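Local coordinates for uncharacterized protein MTH_862 (Methanothermobacter thermautotrophicus, PDB 2R47) that is of unknown function, an archaeal protein of the DUF2124 family that forms a two-subunit assembly, at residues A42-F56 with A65-L77. Residues are numbered along the deposited sequence; the frame is centred on the assembly and turned at random. Where two conformers were deposited one is given.
Sequences AQLFAYAVRDKDNIF and ARKLEVTEYGVEL
Ala65 sets its CB 4.0 Å from CD1 of Ile55, just ahead of the point where strands 53-56 and 66-71 pair in antiparallel fashion. Arg66 and Phe56 bond reciprocally through their backbones, Phe56 N reaching Arg66 O at 2.8 Å and Arg66 N returning to Phe56 O, while the guanidinium of Arg66 is held by the carbonyl of Gly78. At the next pair, Lys67 and Ile55, no such bonds form, and the two side chains diverge.

Leu68 then fills the angle between strand and helix. Its N donates almost straight to Asn54 O (2.9 Å, 174°), from above the carbonyl plane. At CG its branches part: CD1 meets the Ala46 methyl at 3.7 Å and the backbone of Ile55, whereas CD2 lies between CG of Gln43 and CB of Phe56. The return link of this pair runs through water: one molecule bridges Asn54 N and Leu68 O, a second joins that same carbonyl to Asn54 ND2, whose amide also donates to Val49 O.

Val70 places CG2 3.6 Å from CB of Arg50, whose extended chain carries NH1 over the rim of one face of the Tyr47 ring, where it donates to Tyr47 O. After the Thr71-Gly74 type I turn, Val75 points its side chain toward helix 42-48. A chi1 of 177° sets CG2 beside the backbone N of Val75, from where it reaches CB of Tyr47 at 3.8 Å and the edge of that ring, near its plane. Gln43 NE2 makes a weak bond to Val75 O, and another, also weak, to Gln43 of the second subunit. Leu77 ends the segment with CD2 against CB of Phe56.

Helix 40-48 thus packs across a beta hairpin, 66-71 with 74-78, that extends the parallel strands of an alpha/beta sheet as an antiparallel edge.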
loop_
_atom_site.group_PDB
_atom_site.type_symbol
_atom_site.label_atom_id
_atom_site.label_comp_id
_atom_site.label_asym_id
_atom_site.label_seq_id
_atom_site.Cartn_x
_atom_site.Cartn_y
_atom_site.Cartn_z
ATOM N N ALA A 42 0.050 -1.117 -6.290
ATOM C CA ALA A 42 -0.861 -1.171 -7.421
ATOM C C ALA A 42 -2.321 -0.998 -6.956
ATOM O O ALA A 42 -3.109 -0.282 -7.596
ATOM C CB ALA A 42 -0.647 -2.490 -8.173
ATOM N N GLN A 43 -2.700 -1.632 -5.836
ATOM C CA GLN A 43 -4.110 -1.554 -5.369
ATOM C C GLN A 43 -4.442 -0.145 -4.887
ATOM O O GLN A 43 -5.547 0.367 -5.123
ATOM C CB GLN A 43 -4.353 -2.586 -4.241
ATOM C CG GLN A 43 -4.376 -3.989 -4.871
ATOM C CD GLN A 43 -4.194 -5.142 -3.882
ATOM O OE1 GLN A 43 -3.184 -5.286 -3.234
ATOM N NE2 GLN A 43 -5.153 -6.010 -3.858
ATOM N N LEU A 44 -3.479 0.493 -4.242
ATOM C CA LEU A 44 -3.670 1.852 -3.712
ATOM C C LEU A 44 -3.883 2.845 -4.829
ATOM O O LEU A 44 -4.829 3.656 -4.806
ATOM C CB LEU A 44 -2.486 2.281 -2.833
ATOM C CG LEU A 44 -2.607 3.721 -2.287
ATOM C CD1 LEU A 44 -3.817 3.859 -1.347
ATOM C CD2 LEU A 44 -1.330 4.109 -1.603
ATOM N N PHE A 45 -3.023 2.789 -5.829
ATOM C CA PHE A 45 -3.126 3.778 -6.911
ATOM C C PHE A 45 -4.274 3.485 -7.879
ATOM O O PHE A 45 -4.899 4.418 -8.412
ATOM C CB PHE A 45 -1.763 3.973 -7.597
ATOM C CG PHE A 45 -0.821 4.775 -6.741
ATOM C CD1 PHE A 45 -0.816 6.166 -6.831
ATOM C CD2 PHE A 45 -0.054 4.169 -5.745
ATOM C CE1 PHE A 45 0.035 6.946 -6.022
ATOM C CE2 PHE A 45 0.764 4.932 -4.911
ATOM C CZ PHE A 45 0.792 6.336 -5.037
ATOM N N ALA A 46 -4.572 2.208 -8.090
ATOM C CA ALA A 46 -5.811 1.808 -8.802
ATOM C C ALA A 46 -7.067 2.344 -8.137
ATOM O O ALA A 46 -7.977 2.867 -8.817
ATOM C CB ALA A 46 -5.893 0.271 -8.931
ATOM N N TYR A 47 -7.135 2.246 -6.813
ATOM C CA TYR A 47 -8.206 2.860 -6.051
ATOM C C TYR A 47 -8.351 4.348 -6.358
ATOM O O TYR A 47 -9.461 4.834 -6.515
ATOM C CB TYR A 47 -8.035 2.686 -4.518
ATOM C CG TYR A 47 -9.326 3.094 -3.785
ATOM C CD1 TYR A 47 -10.478 2.301 -3.892
ATOM C CD2 TYR A 47 -9.393 4.283 -3.035
ATOM C CE1 TYR A 47 -11.672 2.655 -3.246
ATOM C CE2 TYR A 47 -10.603 4.653 -2.363
ATOM C CZ TYR A 47 -11.729 3.833 -2.506
ATOM O OH TYR A 47 -12.957 4.164 -1.891
ATOM N N ALA A 48 -7.250 5.072 -6.431
ATOM C CA ALA A 48 -7.284 6.508 -6.703
ATOM C C ALA A 48 -7.842 6.812 -8.087
ATOM O O ALA A 48 -8.316 7.921 -8.341
ATOM C CB ALA A 48 -5.848 7.094 -6.553
ATOM N N VAL A 49 -7.695 5.854 -9.012
ATOM C CA VAL A 49 -8.229 6.021 -10.366
ATOM C C VAL A 49 -9.206 4.901 -10.711
ATOM O O VAL A 49 -9.216 4.405 -11.837
ATOM C CB VAL A 49 -7.118 6.155 -11.439
ATOM C CG1 VAL A 49 -6.296 7.427 -11.176
ATOM C CG2 VAL A 49 -6.191 4.887 -11.491
ATOM N N ARG A 50 -10.101 4.588 -9.766
ATOM C CA ARG A 50 -10.976 3.420 -9.897
ATOM C C ARG A 50 -12.016 3.591 -11.002
ATOM O O ARG A 50 -12.713 2.635 -11.360
ATOM C CB ARG A 50 -11.668 3.134 -8.564
ATOM C CG ARG A 50 -12.354 4.359 -7.940
ATOM C CD ARG A 50 -12.989 3.955 -6.610
ATOM N NE ARG A 50 -13.662 5.048 -5.896
ATOM C CZ ARG A 50 -13.026 6.033 -5.242
ATOM N NH1 ARG A 50 -11.694 6.076 -5.241
ATOM N NH2 ARG A 50 -13.707 6.985 -4.585
ATOM N N ASP A 51 -12.124 4.811 -11.528
ATOM C CA ASP A 51 -12.958 5.079 -12.709
ATOM C C ASP A 51 -12.429 4.424 -13.994
ATOM O O ASP A 51 -13.157 4.277 -15.020
ATOM C CB ASP A 51 -13.142 6.604 -12.909
ATOM C CG ASP A 51 -11.814 7.389 -12.968
ATOM O OD1 ASP A 51 -11.043 7.420 -11.995
ATOM O OD2 ASP A 51 -11.571 8.036 -14.006
ATOM N N LYS A 52 -11.144 4.084 -13.984
ATOM C CA LYS A 52 -10.489 3.557 -15.164
ATOM C C LYS A 52 -10.559 2.047 -15.136
ATOM O O LYS A 52 -11.021 1.475 -14.178
ATOM C CB LYS A 52 -9.040 4.018 -15.201
ATOM C CG LYS A 52 -8.960 5.516 -15.431
ATOM C CD LYS A 52 -7.548 5.972 -15.452
ATOM C CE LYS A 52 -7.496 7.513 -15.347
ATOM N NZ LYS A 52 -8.430 8.212 -16.290
ATOM N N ASP A 53 -10.159 1.413 -16.231
ATOM C CA ASP A 53 -10.113 -0.052 -16.259
ATOM C C ASP A 53 -8.650 -0.422 -15.977
ATOM O O ASP A 53 -7.735 -0.140 -16.766
ATOM C CB ASP A 53 -10.592 -0.639 -17.603
ATOM C CG ASP A 53 -12.126 -0.884 -17.654
ATOM O OD1 ASP A 53 -12.849 -0.684 -16.648
ATOM O OD2 ASP A 53 -12.609 -1.317 -18.731
ATOM N N ASN A 54 -8.421 -1.041 -14.810
ATOM C CA ASN A 54 -7.040 -1.209 -14.323
ATOM C C ASN A 54 -6.710 -2.692 -14.171
ATOM O O ASN A 54 -7.590 -3.522 -13.812
ATOM C CB ASN A 54 -6.925 -0.590 -12.944
ATOM C CG ASN A 54 -7.228 0.927 -12.950
ATOM O OD1 ASN A 54 -6.765 1.629 -13.840
ATOM N ND2 ASN A 54 -8.013 1.389 -11.987
ATOM N N ILE A 55 -5.461 -3.011 -14.410
ATOM C CA ILE A 55 -4.985 -4.387 -14.219
ATOM C C ILE A 55 -3.643 -4.431 -13.475
ATOM O O ILE A 55 -2.877 -3.444 -13.485
ATOM C CB ILE A 55 -4.807 -5.162 -15.579
ATOM C CG1 ILE A 55 -3.667 -4.555 -16.413
ATOM C CG2 ILE A 55 -6.134 -5.191 -16.446
ATOM C CD1 ILE A 55 -3.413 -5.325 -17.794
ATOM N N PHE A 56 -3.346 -5.601 -12.877
ATOM C CA PHE A 56 -2.067 -5.811 -12.154
ATOM C C PHE A 56 -1.331 -6.908 -12.904
ATOM O O PHE A 56 -1.898 -7.991 -13.125
ATOM C CB PHE A 56 -2.307 -6.263 -10.732
ATOM C CG PHE A 56 -1.018 -6.675 -10.025
ATOM C CD1 PHE A 56 -0.020 -5.708 -9.803
ATOM C CD2 PHE A 56 -0.777 -8.000 -9.670
ATOM C CE1 PHE A 56 1.193 -6.041 -9.206
ATOM C CE2 PHE A 56 0.447 -8.355 -9.072
ATOM C CZ PHE A 56 1.427 -7.384 -8.854
ATOM N N ALA A 65 -1.819 -11.272 -16.047
ATOM C CA ALA A 65 -2.428 -10.035 -15.541
ATOM C C ALA A 65 -3.861 -10.286 -15.102
ATOM O O ALA A 65 -4.565 -11.103 -15.716
ATOM C CB ALA A 65 -2.354 -8.943 -16.579
ATOM N N ARG A 66 -4.272 -9.618 -14.019
ATOM C CA ARG A 66 -5.636 -9.732 -13.501
ATOM C C ARG A 66 -6.270 -8.365 -13.335
ATOM O O ARG A 66 -5.571 -7.352 -13.019
ATOM C CB ARG A 66 -5.659 -10.491 -12.152
ATOM C CG ARG A 66 -5.389 -11.987 -12.322
ATOM C CD ARG A 66 -5.693 -12.773 -11.068
ATOM N NE ARG A 66 -5.618 -14.206 -11.338
ATOM C CZ ARG A 66 -6.650 -15.012 -11.575
ATOM N NH1 ARG A 66 -7.905 -14.563 -11.570
ATOM N NH2 ARG A 66 -6.411 -16.304 -11.807
ATOM N N LYS A 67 -7.593 -8.312 -13.514
ATOM C CA LYS A 67 -8.299 -7.060 -13.247
ATOM C C LYS A 67 -8.110 -6.635 -11.783
ATOM O O LYS A 67 -8.129 -7.465 -10.881
ATOM C CB LYS A 67 -9.803 -7.203 -13.535
ATOM C CG LYS A 67 -10.069 -7.593 -14.986
ATOM C CD LYS A 67 -11.562 -7.574 -15.346
ATOM C CE LYS A 67 -11.723 -8.163 -16.758
ATOM N NZ LYS A 67 -13.129 -7.998 -17.263
ATOM N N LEU A 68 -8.020 -5.322 -11.590
ATOM C CA LEU A 68 -8.068 -4.673 -10.290
ATOM C C LEU A 68 -9.462 -4.107 -10.165
ATOM O O LEU A 68 -9.799 -3.110 -10.819
ATOM C CB LEU A 68 -6.993 -3.577 -10.223
ATOM C CG LEU A 68 -5.546 -4.061 -10.037
ATOM C CD1 LEU A 68 -4.579 -2.887 -10.315
ATOM C CD2 LEU A 68 -5.301 -4.625 -8.666
ATOM N N GLU A 69 -10.282 -4.782 -9.370
ATOM C CA GLU A 69 -11.718 -4.482 -9.276
ATOM C C GLU A 69 -12.133 -3.935 -7.909
ATOM O O GLU A 69 -11.677 -4.435 -6.880
ATOM C CB GLU A 69 -12.521 -5.747 -9.609
ATOM C CG GLU A 69 -12.444 -6.084 -11.109
ATOM C CD GLU A 69 -13.343 -7.231 -11.545
ATOM O OE1 GLU A 69 -13.828 -8.018 -10.696
ATOM O OE2 GLU A 69 -13.546 -7.360 -12.762
ATOM N N VAL A 70 -13.022 -2.941 -7.900
ATOM C CA VAL A 70 -13.486 -2.377 -6.623
ATOM C C VAL A 70 -14.588 -3.251 -5.991
ATOM O O VAL A 70 -15.592 -3.562 -6.612
ATOM C CB VAL A 70 -13.944 -0.897 -6.747
ATOM C CG1 VAL A 70 -14.422 -0.386 -5.375
ATOM C CG2 VAL A 70 -12.797 -0.024 -7.207
ATOM N N THR A 71 -14.394 -3.651 -4.747
ATOM C CA THR A 71 -15.414 -4.397 -4.014
ATOM C C THR A 71 -15.770 -3.623 -2.738
ATOM O O THR A 71 -15.196 -2.574 -2.487
ATOM C CB THR A 71 -14.903 -5.820 -3.647
ATOM O OG1 THR A 71 -13.950 -5.732 -2.570
ATOM C CG2 THR A 71 -14.201 -6.489 -4.840
ATOM N N GLU A 72 -16.654 -4.154 -1.882
ATOM C CA GLU A 72 -16.839 -3.500 -0.568
ATOM C C GLU A 72 -15.609 -3.506 0.352
ATOM O O GLU A 72 -15.589 -2.805 1.405
ATOM C CB GLU A 72 -18.031 -4.065 0.186
ATOM C CG GLU A 72 -17.727 -5.297 0.964
ATOM C CD GLU A 72 -18.925 -5.811 1.764
ATOM O OE1 GLU A 72 -19.239 -5.269 2.867
ATOM O OE2 GLU A 72 -19.526 -6.787 1.282
ATOM N N TYR A 73 -14.589 -4.273 -0.036
ATOM C CA TYR A 73 -13.347 -4.319 0.737
ATOM C C TYR A 73 -12.209 -3.437 0.194
ATOM O O TYR A 73 -11.146 -3.282 0.859
ATOM C CB TYR A 73 -12.872 -5.772 0.866
ATOM C CG TYR A 73 -13.735 -6.618 1.829
ATOM C CD1 TYR A 73 -13.405 -6.741 3.181
ATOM C CD2 TYR A 73 -14.868 -7.289 1.374
ATOM C CE1 TYR A 73 -14.201 -7.528 4.073
ATOM C CE2 TYR A 73 -15.668 -8.029 2.238
ATOM C CZ TYR A 73 -15.335 -8.151 3.585
ATOM O OH TYR A 73 -16.145 -8.916 4.400
ATOM N N GLY A 74 -12.425 -2.822 -0.965
ATOM C CA GLY A 74 -11.399 -2.029 -1.607
ATOM C C GLY A 74 -11.167 -2.653 -2.967
ATOM O O GLY A 74 -12.093 -3.209 -3.570
ATOM N N VAL A 75 -9.944 -2.551 -3.458
ATOM C CA VAL A 75 -9.571 -3.115 -4.737
ATOM C C VAL A 75 -9.064 -4.520 -4.526
ATOM O O VAL A 75 -8.173 -4.732 -3.679
ATOM C CB VAL A 75 -8.469 -2.253 -5.401
ATOM C CG1 VAL A 75 -8.021 -2.869 -6.720
ATOM C CG2 VAL A 75 -9.012 -0.852 -5.626
ATOM N N GLU A 76 -9.655 -5.473 -5.244
ATOM C CA GLU A 76 -9.229 -6.849 -5.186
ATOM C C GLU A 76 -8.906 -7.330 -6.596
ATOM O O GLU A 76 -9.370 -6.757 -7.577
ATOM C CB GLU A 76 -10.316 -7.755 -4.566
ATOM C CG GLU A 76 -10.745 -7.313 -3.137
ATOM C CD GLU A 76 -11.696 -8.296 -2.496
ATOM O OE1 GLU A 76 -11.317 -9.480 -2.357
ATOM O OE2 GLU A 76 -12.804 -7.893 -2.085
ATOM N N LEU A 77 -8.142 -8.414 -6.674
ATOM C CA LEU A 77 -7.796 -9.020 -7.955
ATOM C C LEU A 77 -8.951 -9.838 -8.495
ATOM O O LEU A 77 -9.597 -10.569 -7.755
ATOM C CB LEU A 77 -6.519 -9.837 -7.816
ATOM C CG LEU A 77 -5.237 -9.052 -7.533
ATOM C CD1 LEU A 77 -4.123 -10.010 -7.136
ATOM C CD2 LEU A 77 -4.821 -8.281 -8.768
HETATM O O HOH W 1 -10.502 -1.662 -13.032
HETATM O O HOH W 2 -9.401 -0.372 -9.946
#